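PDB 3IXC: hexapeptide transferase family protein from Anaplasma phagocytophilum, which binds magnesium and probably acts as a transferase, built as a left-handed parallel beta-helix of the gamma-carbonic-anhydrase-like type. Local coordinates for residues Y175-K178 with S179-Y183. Numbering follows the deposited sequence.
Sequences YLQK and SAENY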
# COMPACT_ATOMS: atom_id res chain seq x y z
N TYR A 175 -3.84 -25.85 -1.69
CA TYR A 175 -4.10 -24.52 -2.23
C TYR A 175 -2.84 -23.77 -2.64
O TYR A 175 -2.90 -22.84 -3.44
CB TYR A 175 -4.94 -23.67 -1.28
CG TYR A 175 -5.45 -22.39 -1.92
CD1 TYR A 175 -6.40 -22.43 -2.93
CD2 TYR A 175 -4.96 -21.14 -1.53
CE1 TYR A 175 -6.87 -21.24 -3.55
CE2 TYR A 175 -5.41 -19.96 -2.12
CZ TYR A 175 -6.36 -20.02 -3.13
OH TYR A 175 -6.81 -18.85 -3.70
N LEU A 176 -1.69 -24.15 -2.09
CA LEU A 176 -0.45 -23.45 -2.44
C LEU A 176 -0.19 -23.55 -3.95
O LEU A 176 0.02 -22.53 -4.62
CB LEU A 176 0.74 -24.00 -1.65
CG LEU A 176 0.59 -24.00 -0.13
CD1 LEU A 176 1.73 -24.79 0.51
CD2 LEU A 176 0.52 -22.58 0.45
N GLN A 177 -0.25 -24.77 -4.49
CA GLN A 177 -0.06 -24.94 -5.93
C GLN A 177 -1.26 -24.44 -6.72
O GLN A 177 -1.09 -23.85 -7.79
CB GLN A 177 0.27 -26.40 -6.30
CG GLN A 177 0.58 -26.64 -7.79
CD GLN A 177 1.84 -25.93 -8.31
OE1 GLN A 177 2.74 -25.57 -7.54
NE2 GLN A 177 1.92 -25.77 -9.63
N LYS A 178 -2.47 -24.67 -6.20
CA LYS A 178 -3.68 -24.23 -6.89
C LYS A 178 -3.73 -22.71 -7.08
O LYS A 178 -4.06 -22.23 -8.16
CB LYS A 178 -4.94 -24.74 -6.18
CG LYS A 178 -6.23 -24.55 -6.97
CD LYS A 178 -6.19 -25.28 -8.31
CE LYS A 178 -7.48 -25.06 -9.08
NZ LYS A 178 -7.21 -24.77 -10.51
N SER A 179 -3.40 -21.97 -6.03
CA SER A 179 -3.34 -20.50 -6.12
C SER A 179 -2.43 -20.06 -7.26
O SER A 179 -2.81 -19.19 -8.06
CB SER A 179 -2.83 -19.91 -4.81
OG SER A 179 -2.73 -18.50 -4.90
N ALA A 180 -1.24 -20.65 -7.35
CA ALA A 180 -0.28 -20.28 -8.39
C ALA A 180 -0.83 -20.61 -9.78
O ALA A 180 -0.76 -19.78 -10.69
CB ALA A 180 1.07 -20.97 -8.15
N GLU A 181 -1.40 -21.80 -9.95
CA GLU A 181 -1.98 -22.19 -11.23
C GLU A 181 -3.16 -21.29 -11.63
O GLU A 181 -3.29 -20.90 -12.80
CB GLU A 181 -2.37 -23.67 -11.21
CG GLU A 181 -1.17 -24.62 -11.17
CD GLU A 181 -0.25 -24.52 -12.39
OE1 GLU A 181 -0.70 -24.12 -13.49
OE2 GLU A 181 0.95 -24.87 -12.25
N ASN A 182 -3.99 -20.94 -10.65
CA ASN A 182 -5.10 -20.03 -10.90
C ASN A 182 -4.61 -18.70 -11.44
O ASN A 182 -5.20 -18.16 -12.39
CB ASN A 182 -5.90 -19.78 -9.61
CG ASN A 182 -6.72 -20.98 -9.17
OD1 ASN A 182 -6.85 -21.98 -9.89
ND2 ASN A 182 -7.27 -20.89 -7.96
N TYR A 183 -3.53 -18.18 -10.86
CA TYR A 183 -3.00 -16.89 -11.26
C TYR A 183 -2.35 -16.91 -12.64
O TYR A 183 -2.44 -15.93 -13.39
CB TYR A 183 -2.07 -16.29 -10.19
CG TYR A 183 -2.77 -15.18 -9.45
CD1 TYR A 183 -2.73 -13.87 -9.94
CD2 TYR A 183 -3.55 -15.45 -8.32
CE1 TYR A 183 -3.42 -12.85 -9.29
CE2 TYR A 183 -4.25 -14.43 -7.68
CZ TYR A 183 -4.17 -13.14 -8.18
OH TYR A 183 -4.85 -12.13 -7.55
O HOH W 1 -4.83 -17.05 -4.98
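Ser-179, one helical turn after Tyr-175, sets its CB over one face of the Tyr-175 ring in a CH-pi contact 4.0 Å from the ring centroid and displaced toward the rim. The ring runs forward along the helix because its CG stands anti to the backbone N (chi1 -169°). A water bridges the two hydroxyls, 3.0 Å from Tyr-175 OH and 2.6 Å from Ser-179 OG; Ser-179 OG is also hydrogen-bonded to Thr-103 OG1. Lys-178 crosses Asn-182 at about a right angle: its chain bends at chi2 (59°) and again at chi4, and NZ donates a hydrogen bond to Asn-182 OD1, 2.9 Å away, lying in the plane of that carbonyl. On another side, Gln-177 NE2 lies 2.9 Å from Glu-181 OE2, with amide and carboxylate planes 42° apart, while Gln-177 OE1 is held by Asn-118 ND2. Beneath these pairs run i to i+4 backbone bonds, among them Asn-182 N to Lys-178 O at 2.8 Å. Helix 170-188 packs along the side of the beta-helix: Leu-176 and Ser-179 touch Phe-120 of strand 120-121, Ala-180 rests on Phe-101, and the Tyr-183 ring meets Trp-61 of the same chain nearly perpendicularly, its OH hydrogen-bonding to NH1 of Arg-67 of a neighbouring subunit.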